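Side-chain contacts in ARO (armadillo repeats only protein) (Plasmodium falciparum Santa Lucia, PDB 5EWP), which probably serves in the translocation and attachment of rhoptries to the apical pole of the parasite, as a protein-binding scaffold of armadillo repeats: residues Ser135-Asn140 against Ala147-Cys152; Arg153-Phe156 against Lys161-Lys164; Lys164-Leu167 against Gly171-Gln174; Glu202-Asn207 against Pro213-Ala218; Lys226-Leu231 against Asn244-Arg249. All coordinates share one frame; numbering follows the deposited sequence.

Interaction 1: Ser135-Asn140 against Ala147-Cys152; sequences SGMKSN and ACAQTC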
# COMPACT_ATOMS: atom_id res chain seq x y z
N SER A 135 1.51 0.73 9.89
CA SER A 135 0.36 0.50 10.74
C SER A 135 -0.73 -0.25 9.96
O SER A 135 -1.40 -1.14 10.50
CB SER A 135 -0.17 1.84 11.28
OG SER A 135 -1.17 1.64 12.25
N GLY A 136 -0.88 0.10 8.69
CA GLY A 136 -1.87 -0.51 7.81
C GLY A 136 -1.66 -1.99 7.54
O GLY A 136 -2.61 -2.71 7.24
N MET A 137 -0.43 -2.46 7.65
CA MET A 137 -0.16 -3.89 7.49
C MET A 137 -0.79 -4.72 8.61
O MET A 137 -0.82 -5.94 8.54
CB MET A 137 1.35 -4.16 7.43
CG MET A 137 1.98 -3.84 6.08
SD MET A 137 3.70 -4.40 6.05
CE MET A 137 4.46 -3.03 6.90
N LYS A 138 -1.29 -4.04 9.64
CA LYS A 138 -1.93 -4.74 10.75
C LYS A 138 -3.40 -5.04 10.49
O LYS A 138 -4.01 -5.82 11.22
CB LYS A 138 -1.82 -3.93 12.04
CG LYS A 138 -0.40 -3.66 12.53
CD LYS A 138 -0.45 -2.91 13.86
CE LYS A 138 0.94 -2.63 14.40
NZ LYS A 138 0.87 -1.85 15.67
N SER A 139 -3.97 -4.42 9.46
CA SER A 139 -5.40 -4.58 9.19
C SER A 139 -5.82 -6.03 8.96
O SER A 139 -5.08 -6.80 8.36
CB SER A 139 -5.79 -3.74 7.97
OG SER A 139 -7.13 -4.01 7.56
N ASN A 140 -7.04 -6.37 9.37
CA ASN A 140 -7.56 -7.71 9.10
C ASN A 140 -8.09 -7.82 7.69
O ASN A 140 -8.46 -8.91 7.24
CB ASN A 140 -8.70 -8.08 10.06
CG ASN A 140 -8.24 -8.33 11.48
OD1 ASN A 140 -7.08 -8.65 11.72
ND2 ASN A 140 -9.17 -8.22 12.42
N ALA A 147 -1.68 -4.23 0.16
CA ALA A 147 -1.39 -2.97 -0.52
C ALA A 147 -0.40 -2.13 0.28
O ALA A 147 0.51 -1.52 -0.30
CB ALA A 147 -2.68 -2.19 -0.77
N CYS A 148 -0.57 -2.10 1.59
CA CYS A 148 0.35 -1.35 2.43
C CYS A 148 1.76 -1.96 2.38
O CYS A 148 2.74 -1.23 2.24
CB CYS A 148 -0.14 -1.31 3.87
SG CYS A 148 -1.54 -0.17 4.11
N ALA A 149 1.83 -3.28 2.43
CA ALA A 149 3.12 -3.98 2.37
C ALA A 149 3.82 -3.71 1.04
O ALA A 149 5.03 -3.45 1.02
CB ALA A 149 2.93 -5.48 2.58
N GLN A 150 3.07 -3.77 -0.06
CA GLN A 150 3.64 -3.52 -1.39
C GLN A 150 4.17 -2.09 -1.50
O GLN A 150 5.23 -1.87 -2.06
CB GLN A 150 2.60 -3.76 -2.49
CG GLN A 150 3.16 -3.61 -3.91
CD GLN A 150 4.14 -4.70 -4.28
OE1 GLN A 150 5.30 -4.44 -4.66
NE2 GLN A 150 3.70 -5.95 -4.18
N THR A 151 3.42 -1.13 -1.00
CA THR A 151 3.84 0.27 -1.07
C THR A 151 5.09 0.51 -0.24
O THR A 151 6.02 1.19 -0.68
CB THR A 151 2.69 1.20 -0.61
OG1 THR A 151 1.53 0.84 -1.34
CG2 THR A 151 3.02 2.65 -0.92
N CYS A 152 5.12 -0.06 0.96
CA CYS A 152 6.34 -0.01 1.78
C CYS A 152 7.54 -0.54 1.02
O CYS A 152 8.61 0.06 1.04
CB CYS A 152 6.19 -0.82 3.06
SG CYS A 152 5.11 -0.00 4.25
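Met137 and Cys148 bring their CA atoms within 5.7 Å of each other, as the chain leaving helix 130-136 passes in a type I turn from Gly136 to Ser139 beside one face of helix 142-156. With no side chain on Gly136, the sulfur of Cys148 lies directly against its backbone, SG 3.7 Å from Gly136 CA. Met137 then carries most of the contact. Its CG lies beside the peptide of Ala149, 3.7 Å from Ala149 N, and its SD rests 3.7 Å from Ala149 CB, where a methyl group keeps the helix surface low. The chain bends at its last torsion (chi3 -81°), which turns the CE methyl along helix 142-156 toward the thiol of Cys152, leaving CE and Cys152 SG 4.1 Å apart. A flexible thioether can follow this uneven surface of a peptide edge, a methyl and a thiol. Among the surrounding elements, helix 171-177 and the segment after it cover Met137 and Ala149 through Leu175 and Leu178. Val107 of helix 100-113 reaches Cys148, while Leu130, Leu133 and Ile134 of helix 130-136 touch Cys152.

Interaction 2: Arg153-Phe156 against Lys161-Lys164; sequences RNIF and KYKK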
# COMPACT_ATOMS: atom_id res chain seq x y z
N ARG A 153 7.37 -1.69 0.37
CA ARG A 153 8.47 -2.30 -0.37
C ARG A 153 8.89 -1.43 -1.54
O ARG A 153 10.09 -1.24 -1.78
CB ARG A 153 8.09 -3.70 -0.85
CG ARG A 153 9.15 -4.36 -1.76
CD ARG A 153 8.84 -4.13 -3.23
NE ARG A 153 9.90 -4.63 -4.10
CZ ARG A 153 10.07 -4.25 -5.36
NH1 ARG A 153 9.26 -3.35 -5.89
NH2 ARG A 153 11.06 -4.76 -6.09
N ASN A 154 7.91 -0.89 -2.26
CA ASN A 154 8.23 -0.05 -3.42
C ASN A 154 9.05 1.16 -3.01
O ASN A 154 9.92 1.62 -3.75
CB ASN A 154 6.95 0.36 -4.17
CG ASN A 154 6.30 -0.81 -4.92
OD1 ASN A 154 6.91 -1.86 -5.10
ND2 ASN A 154 5.07 -0.62 -5.37
N ILE A 155 8.78 1.65 -1.80
CA ILE A 155 9.57 2.74 -1.23
C ILE A 155 10.94 2.26 -0.73
O ILE A 155 11.96 2.84 -1.13
CB ILE A 155 8.82 3.43 -0.06
CG1 ILE A 155 7.59 4.15 -0.60
CG2 ILE A 155 9.71 4.41 0.68
CD1 ILE A 155 6.53 4.46 0.48
N PHE A 156 11.00 1.23 0.12
CA PHE A 156 12.27 1.01 0.81
C PHE A 156 13.35 0.38 -0.07
O PHE A 156 14.52 0.48 0.25
CB PHE A 156 12.12 0.20 2.14
CG PHE A 156 11.64 -1.25 2.02
CD1 PHE A 156 12.34 -2.20 1.29
CD2 PHE A 156 10.54 -1.67 2.77
CE1 PHE A 156 11.91 -3.52 1.24
CE2 PHE A 156 10.12 -2.99 2.73
CZ PHE A 156 10.79 -3.91 1.97
N LYS A 161 18.77 4.05 3.51
CA LYS A 161 18.23 4.85 4.61
C LYS A 161 16.73 4.60 4.78
O LYS A 161 16.22 4.67 5.90
CB LYS A 161 18.48 6.34 4.39
CG LYS A 161 19.96 6.72 4.50
CD LYS A 161 20.18 8.17 4.13
CE LYS A 161 21.46 8.70 4.73
NZ LYS A 161 21.37 8.76 6.22
N TYR A 162 16.05 4.30 3.68
CA TYR A 162 14.60 4.03 3.76
C TYR A 162 14.37 2.70 4.47
O TYR A 162 13.44 2.56 5.28
CB TYR A 162 13.95 4.00 2.38
CG TYR A 162 14.04 5.29 1.59
CD1 TYR A 162 14.58 6.45 2.14
CD2 TYR A 162 13.56 5.35 0.29
CE1 TYR A 162 14.67 7.64 1.39
CE2 TYR A 162 13.64 6.52 -0.47
CZ TYR A 162 14.18 7.65 0.09
OH TYR A 162 14.24 8.79 -0.69
N LYS A 163 15.21 1.71 4.16
CA LYS A 163 15.16 0.41 4.83
C LYS A 163 15.44 0.55 6.33
O LYS A 163 14.78 -0.10 7.14
CB LYS A 163 16.15 -0.57 4.20
CG LYS A 163 15.76 -1.03 2.80
CD LYS A 163 16.83 -1.91 2.21
CE LYS A 163 16.41 -2.48 0.86
NZ LYS A 163 17.49 -3.38 0.34
N LYS A 164 16.44 1.36 6.68
CA LYS A 164 16.75 1.62 8.09
C LYS A 164 15.56 2.21 8.83
O LYS A 164 15.26 1.80 9.96
CB LYS A 164 17.94 2.58 8.21
CG LYS A 164 19.28 1.88 8.26
CD LYS A 164 20.43 2.85 8.03
CE LYS A 164 21.77 2.13 8.01
NZ LYS A 164 22.92 3.07 8.10
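The ammonium group of Lys163, whose methylenes lie against Phe156, is gripped by three backbone oxygens: NZ donates to the carbonyls of Asp203, Phe204 and Leu206. Lysine suits the place because its methylenes can cover the Phe156 side chain while the ammonium group at the end reaches the three carbonyls. Extended beyond CG, it crosses the Phe156 side chain at about a right angle, placing CG 3.9 Å from Phe156 CB and only 3.2 Å from Phe156 O. The benzyl group of Phe156 takes the unusual torsion with CG between the backbone N and the carbonyl carbon (chi1 65°), which folds the ring back over its own helix; Arg153 CA sits over one face of the ring, toward its rim. Tyr162 fills the other half of the contact. Its CB packs 3.8 Å from Phe156 CA, and the edge of its ring is presented in plane to a carbonyl, CD2 lying 3.3 Å from Ile155 O. The branch methyl of Ile155 meets the same corner, with CG2 4.0 Å from Tyr162 CD2. Around this turn between helices 142-156 and 160-168, Phe125 of helix 118-126 stacks on Tyr162, and Arg153 forms a salt bridge with Asp203 of helix 192-205, while Phe215 of helix 213-220 touches Lys163.

Interaction 3: Lys164-Leu167 against Gly171-Gln174; sequences KEFL and GITQ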
# COMPACT_ATOMS: atom_id res chain seq x y z
N LYS A 164 16.44 1.36 6.68
CA LYS A 164 16.75 1.62 8.09
C LYS A 164 15.56 2.21 8.83
O LYS A 164 15.26 1.80 9.96
CB LYS A 164 17.94 2.58 8.21
CG LYS A 164 19.28 1.88 8.26
CD LYS A 164 20.43 2.85 8.03
CE LYS A 164 21.77 2.13 8.01
NZ LYS A 164 22.92 3.07 8.10
N GLU A 165 14.89 3.17 8.20
CA GLU A 165 13.73 3.81 8.80
C GLU A 165 12.58 2.81 8.93
O GLU A 165 11.91 2.74 9.97
CB GLU A 165 13.33 5.04 7.97
CG GLU A 165 12.03 5.73 8.40
CD GLU A 165 12.15 6.56 9.68
OE1 GLU A 165 13.19 6.50 10.35
OE2 GLU A 165 11.18 7.29 9.99
N PHE A 166 12.36 2.02 7.88
CA PHE A 166 11.35 0.97 7.89
C PHE A 166 11.57 0.02 9.08
O PHE A 166 10.64 -0.30 9.84
CB PHE A 166 11.37 0.21 6.56
CG PHE A 166 10.35 -0.90 6.44
CD1 PHE A 166 9.00 -0.61 6.23
CD2 PHE A 166 10.74 -2.22 6.52
CE1 PHE A 166 8.06 -1.64 6.11
CE2 PHE A 166 9.82 -3.25 6.39
CZ PHE A 166 8.47 -2.96 6.19
N LEU A 167 12.81 -0.40 9.27
CA LEU A 167 13.17 -1.28 10.38
C LEU A 167 12.93 -0.63 11.73
O LEU A 167 12.37 -1.24 12.65
CB LEU A 167 14.63 -1.71 10.23
CG LEU A 167 15.26 -2.58 11.32
CD1 LEU A 167 14.51 -3.88 11.45
CD2 LEU A 167 16.73 -2.82 10.98
N GLY A 171 8.62 -1.99 10.84
CA GLY A 171 8.16 -2.55 9.59
C GLY A 171 8.46 -4.02 9.37
O GLY A 171 7.68 -4.73 8.75
N ILE A 172 9.61 -4.49 9.86
CA ILE A 172 9.95 -5.89 9.68
C ILE A 172 9.05 -6.80 10.53
O ILE A 172 8.63 -7.87 10.09
CB ILE A 172 11.44 -6.14 9.99
CG1 ILE A 172 12.30 -5.52 8.88
CG2 ILE A 172 11.74 -7.63 10.08
CD1 ILE A 172 12.01 -6.09 7.51
N THR A 173 8.74 -6.35 11.74
CA THR A 173 7.77 -7.06 12.56
C THR A 173 6.46 -7.29 11.81
O THR A 173 5.96 -8.41 11.75
CB THR A 173 7.47 -6.30 13.86
OG1 THR A 173 8.71 -6.02 14.54
CG2 THR A 173 6.56 -7.14 14.77
N GLN A 174 5.92 -6.24 11.19
CA GLN A 174 4.65 -6.37 10.49
C GLN A 174 4.78 -7.25 9.25
O GLN A 174 3.90 -8.07 8.98
CB GLN A 174 4.11 -5.00 10.11
CG GLN A 174 3.77 -4.15 11.30
CD GLN A 174 2.98 -4.91 12.34
OE1 GLN A 174 1.98 -5.56 12.03
NE2 GLN A 174 3.43 -4.85 13.58
O HOH W 1 10.94 -3.78 12.27
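Phe166 and Gly171 are joined first by a backbone hydrogen bond: Gly171 N donates to Phe166 O over 2.8 Å, with a bent N-H...O angle of 146° and the donor tilted from the carbonyl plane. A water makes a second polar link, giving its proton to Leu167 O at 2.9 Å and accepting from Ile172 N at 2.8 Å, which satisfies a carbonyl near the end of one helix and an N-H in the first turn of the next. The CH-pi contact comes next. Gly171 CA sits over one face of the Phe166 ring, 3.6 Å from its centroid and displaced toward the rim; glycine, with no side chain, lets its CA come down onto the ring face. The benzyl group reaches that position with its CG anti to the backbone nitrogen (chi1 -179°). The apolar contacts belong to Ile172, whose branched chain serves two neighbours: CD1 approaches Phe166 CE2 at 3.8 Å, and CG1 lies 3.8 Å from Leu167 CD1. Phe204 of helix 192-205 packs on all three of these side chains. A helix that stops, turns sharply and restarts at glycine, with aromatic and aliphatic side chains packed against the neighbouring helices, is characteristic of armadillo repeats.

Interaction 4: Glu202-Asn207 against Pro213-Ala218; sequences EDFILN and PEFLEA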
# COMPACT_ATOMS: atom_id res chain seq x y z
N GLU A 202 12.97 -10.56 1.10
CA GLU A 202 14.16 -10.70 0.28
C GLU A 202 14.63 -9.34 -0.24
O GLU A 202 15.83 -9.04 -0.21
CB GLU A 202 13.90 -11.65 -0.89
CG GLU A 202 13.76 -13.11 -0.48
CD GLU A 202 13.61 -14.04 -1.67
OE1 GLU A 202 13.00 -13.63 -2.68
OE2 GLU A 202 14.10 -15.19 -1.60
N ASP A 203 13.68 -8.52 -0.71
CA ASP A 203 14.02 -7.21 -1.25
C ASP A 203 14.58 -6.27 -0.19
O ASP A 203 15.35 -5.36 -0.50
CB ASP A 203 12.79 -6.58 -1.92
CG ASP A 203 12.42 -7.29 -3.21
OD1 ASP A 203 13.23 -8.14 -3.66
OD2 ASP A 203 11.36 -6.99 -3.79
N PHE A 204 14.18 -6.49 1.06
CA PHE A 204 14.73 -5.77 2.19
C PHE A 204 16.18 -6.19 2.43
O PHE A 204 17.06 -5.35 2.64
CB PHE A 204 13.90 -6.02 3.45
CG PHE A 204 14.36 -5.26 4.66
CD1 PHE A 204 14.01 -3.94 4.84
CD2 PHE A 204 15.14 -5.88 5.63
CE1 PHE A 204 14.43 -3.22 5.95
CE2 PHE A 204 15.55 -5.18 6.76
CZ PHE A 204 15.21 -3.85 6.92
N ILE A 205 16.42 -7.49 2.42
CA ILE A 205 17.74 -8.03 2.76
C ILE A 205 18.76 -7.68 1.68
O ILE A 205 19.92 -7.39 1.99
CB ILE A 205 17.70 -9.56 2.95
CG1 ILE A 205 16.87 -9.92 4.19
CG2 ILE A 205 19.11 -10.16 3.06
CD1 ILE A 205 16.40 -11.36 4.20
N LEU A 206 18.33 -7.70 0.42
CA LEU A 206 19.23 -7.55 -0.71
C LEU A 206 19.31 -6.12 -1.24
O LEU A 206 18.31 -5.42 -1.33
CB LEU A 206 18.81 -8.48 -1.84
CG LEU A 206 18.73 -9.95 -1.46
CD1 LEU A 206 18.08 -10.78 -2.57
CD2 LEU A 206 20.11 -10.48 -1.10
N ASN A 207 20.53 -5.72 -1.60
CA ASN A 207 20.75 -4.51 -2.38
C ASN A 207 21.28 -4.95 -3.73
O ASN A 207 22.44 -5.33 -3.85
CB ASN A 207 21.72 -3.55 -1.69
CG ASN A 207 22.00 -2.31 -2.52
OD1 ASN A 207 21.41 -2.11 -3.57
ND2 ASN A 207 22.93 -1.49 -2.05
N PRO A 213 24.34 -7.36 5.41
CA PRO A 213 24.47 -8.04 6.71
C PRO A 213 23.56 -7.50 7.80
O PRO A 213 22.92 -8.30 8.48
CB PRO A 213 25.94 -7.82 7.07
CG PRO A 213 26.63 -7.72 5.75
CD PRO A 213 25.65 -6.99 4.85
N GLU A 214 23.50 -6.18 7.97
CA GLU A 214 22.62 -5.56 8.95
C GLU A 214 21.16 -6.01 8.82
O GLU A 214 20.48 -6.27 9.82
CB GLU A 214 22.67 -4.03 8.84
CG GLU A 214 21.85 -3.33 9.92
CD GLU A 214 21.86 -1.82 9.78
OE1 GLU A 214 22.69 -1.29 9.00
OE2 GLU A 214 21.03 -1.15 10.45
N PHE A 215 20.69 -6.05 7.58
CA PHE A 215 19.28 -6.34 7.29
C PHE A 215 19.05 -7.84 7.32
O PHE A 215 17.98 -8.30 7.69
CB PHE A 215 18.86 -5.73 5.94
CG PHE A 215 18.99 -4.23 5.88
CD1 PHE A 215 18.89 -3.47 7.04
CD2 PHE A 215 19.22 -3.59 4.68
CE1 PHE A 215 19.02 -2.09 6.99
CE2 PHE A 215 19.36 -2.22 4.62
CZ PHE A 215 19.26 -1.46 5.78
N LEU A 216 20.08 -8.60 6.95
CA LEU A 216 20.01 -10.05 7.14
C LEU A 216 19.76 -10.36 8.61
O LEU A 216 18.89 -11.16 8.95
CB LEU A 216 21.29 -10.73 6.66
CG LEU A 216 21.25 -12.26 6.83
CD1 LEU A 216 20.29 -12.89 5.84
CD2 LEU A 216 22.65 -12.85 6.69
N GLU A 217 20.49 -9.69 9.48
CA GLU A 217 20.38 -9.93 10.92
C GLU A 217 19.04 -9.46 11.45
O GLU A 217 18.46 -10.08 12.34
CB GLU A 217 21.51 -9.23 11.67
N ALA A 218 18.53 -8.37 10.89
CA ALA A 218 17.22 -7.85 11.28
C ALA A 218 16.14 -8.89 11.05
O ALA A 218 15.28 -9.12 11.91
CB ALA A 218 16.91 -6.57 10.52
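Phe204 reaches across to Phe215 because its CG stands anti to the backbone nitrogen (chi1 -177°), which swings the ring out from helix 192-205. Beyond CB and CG, the ring advances with one side leading. CD2 is 3.7 Å from Phe215 CB, and the next atom, CE2, comes closer to that methylene, at 3.5 Å. CE2 also faces the methyl of Ala218, which lies at the ring edge near its plane, 4.2 Å away. At the tip, CZ meets the second ring, 3.7 Å from Phe215 CD1. The two rings meet obliquely, their planes at 44° and their centroids 4.7 Å apart. Two phenylalanines give this junction broad, stiff apolar surfaces, and the short alanine side chain lets the ring edge come up beside it. Phe215 also borders the Phe204 backbone, with its CD2 3.5 Å from Phe204 O. Alongside, Ile205 turns its branch methyl to Leu216, with CG2 4.1 Å from Leu216 CD1. Leu246 of helix 237-250 touches Ile205, and Leu167 touches Ala218. Helices 192-205 and 213-220, joined by the short hairpin of strands 206-207 and 210-211, thus pack through aromatic and aliphatic side chains, as successive helices do in an armadillo solenoid, the hairpin being a local addition between them.

Interaction 5: Lys226-Leu231 against Asn244-Arg249; sequences KNLKTL and NVLLLR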
# COMPACT_ATOMS: atom_id res chain seq x y z
N LYS A 226 10.56 -19.30 12.04
CA LYS A 226 9.37 -20.00 12.52
C LYS A 226 8.25 -19.99 11.48
O LYS A 226 7.68 -21.04 11.16
CB LYS A 226 8.87 -19.36 13.82
CG LYS A 226 7.52 -19.87 14.27
CD LYS A 226 7.05 -19.13 15.51
CE LYS A 226 5.61 -19.50 15.87
NZ LYS A 226 5.00 -18.45 16.72
N ASN A 227 7.92 -18.81 10.97
CA ASN A 227 6.80 -18.69 10.04
C ASN A 227 7.09 -19.35 8.71
O ASN A 227 6.21 -19.98 8.12
CB ASN A 227 6.42 -17.22 9.82
CG ASN A 227 5.88 -16.56 11.08
OD1 ASN A 227 5.55 -17.23 12.05
ND2 ASN A 227 5.76 -15.24 11.05
N LEU A 228 8.34 -19.20 8.26
CA LEU A 228 8.77 -19.78 7.00
C LEU A 228 8.73 -21.31 7.06
O LEU A 228 8.35 -21.95 6.08
CB LEU A 228 10.18 -19.30 6.65
CG LEU A 228 10.24 -17.84 6.17
CD1 LEU A 228 11.68 -17.38 6.02
CD2 LEU A 228 9.50 -17.70 4.86
N LYS A 229 9.13 -21.88 8.19
CA LYS A 229 9.06 -23.33 8.36
C LYS A 229 7.62 -23.83 8.21
O LYS A 229 7.38 -24.88 7.60
CB LYS A 229 9.63 -23.75 9.72
CG LYS A 229 11.13 -23.94 9.72
CD LYS A 229 11.68 -23.98 11.14
CE LYS A 229 13.19 -24.18 11.14
NZ LYS A 229 13.75 -24.09 12.52
N THR A 230 6.67 -23.07 8.74
CA THR A 230 5.25 -23.39 8.59
C THR A 230 4.81 -23.30 7.13
O THR A 230 4.06 -24.14 6.64
CB THR A 230 4.37 -22.48 9.46
OG1 THR A 230 4.71 -22.66 10.84
CG2 THR A 230 2.90 -22.80 9.27
N LEU A 231 5.27 -22.26 6.44
CA LEU A 231 4.89 -22.06 5.05
C LEU A 231 5.45 -23.12 4.10
O LEU A 231 4.79 -23.51 3.13
CB LEU A 231 5.33 -20.67 4.57
CG LEU A 231 4.55 -19.46 5.10
CD1 LEU A 231 5.11 -18.17 4.50
CD2 LEU A 231 3.07 -19.60 4.80
N ASN A 244 11.21 -22.10 1.26
CA ASN A 244 12.45 -22.85 1.41
C ASN A 244 13.67 -21.99 1.10
O ASN A 244 14.64 -21.99 1.85
CB ASN A 244 12.44 -24.09 0.50
CG ASN A 244 13.50 -25.10 0.89
OD1 ASN A 244 13.82 -25.27 2.07
ND2 ASN A 244 14.06 -25.78 -0.11
N VAL A 245 13.59 -21.24 0.00
CA VAL A 245 14.70 -20.39 -0.44
C VAL A 245 15.08 -19.31 0.59
O VAL A 245 16.26 -19.16 0.91
CB VAL A 245 14.37 -19.69 -1.78
CG1 VAL A 245 15.42 -18.64 -2.11
CG2 VAL A 245 14.27 -20.73 -2.89
N LEU A 246 14.09 -18.58 1.10
CA LEU A 246 14.39 -17.55 2.09
C LEU A 246 14.86 -18.18 3.39
O LEU A 246 15.75 -17.65 4.06
CB LEU A 246 13.18 -16.65 2.33
CG LEU A 246 13.34 -15.54 3.39
CD1 LEU A 246 14.56 -14.67 3.14
CD2 LEU A 246 12.08 -14.68 3.45
N LEU A 247 14.26 -19.32 3.74
CA LEU A 247 14.61 -20.03 4.96
C LEU A 247 16.10 -20.39 4.98
O LEU A 247 16.80 -20.11 5.95
CB LEU A 247 13.76 -21.30 5.10
CG LEU A 247 13.77 -22.01 6.45
CD1 LEU A 247 13.51 -21.05 7.59
CD2 LEU A 247 12.76 -23.14 6.45
N LEU A 248 16.56 -20.98 3.88
CA LEU A 248 17.97 -21.33 3.72
C LEU A 248 18.89 -20.13 3.92
O LEU A 248 19.98 -20.27 4.46
CB LEU A 248 18.21 -21.94 2.33
CG LEU A 248 17.50 -23.26 2.01
CD1 LEU A 248 17.85 -23.73 0.60
CD2 LEU A 248 17.83 -24.32 3.05
N ARG A 249 18.45 -18.96 3.46
CA ARG A 249 19.26 -17.76 3.57
C ARG A 249 19.43 -17.33 5.03
O ARG A 249 20.48 -16.82 5.41
CB ARG A 249 18.63 -16.62 2.77
CG ARG A 249 19.52 -15.42 2.61
CD ARG A 249 18.82 -14.24 1.94
NE ARG A 249 18.54 -14.46 0.52
CZ ARG A 249 19.42 -14.29 -0.46
NH1 ARG A 249 20.67 -13.94 -0.18
NH2 ARG A 249 19.07 -14.50 -1.72
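Leu228 and Leu247 have the nearest CA atoms between two helices that run in broadly opposed directions, the axes of the two short segments at 147° and 9.3 Å apart at closest. The leucine-to-leucine contacts come first. Leu228 sends CD1 against the branching carbon of Leu246, 3.6 Å from Leu246 CG, the two side chains crossing at about a right angle. Its methylene meets the other leucine, CB lying 3.9 Å from Leu247 CD1. Leucine suits each of these buried places, since two methyls on a short stem can fill space in two directions at once. Leu247 uses both of its own: with CG anti to the backbone nitrogen (chi1 -167°), one methyl goes to Leu228 and the other to Lys229. Helices 224-231 and 237-250 are the last two of an armadillo-type solenoid, and side chains of this kind form the hydrophobic layer between its successive helices; Leu201 of helix 192-205 continues that layer beside Leu246. The mixed contact lies at the margin, where Lys229 CG rests 3.7 Å from Leu247 CD2. Lysine is apt there: its methylenes cover a leucine while the extended chain carries the ammonium group away from the apolar interior. Polar links tie the later helix elsewhere, as Arg249 forms a salt bridge with Glu211 and Thr251 OG1 bonds to the carbonyls of Leu247 and Leu248.

Overall arrangement
All five contacts are buried; the centre of interaction 1 is nearest the chain's centre, about 6 Å from it, while that of interaction 5, near the C-terminal end, is about 24 Å out, and this contact includes an exposed lysine. Interactions 1 and 2 use adjoining parts of helix 142-156, and interactions 2 and 3 share helix 160-168 and Lys164. Sulfur and small residues dominate the first, aromatic rings the next three, and leucines the last. Only interaction 3 has a direct hydrogen bond between its segments. Interactions 2 and 4 are tied by a salt bridge and lysine-to-carbonyl bonds, whereas 3 meets 4, and 4 meets 5, mostly by apolar packing.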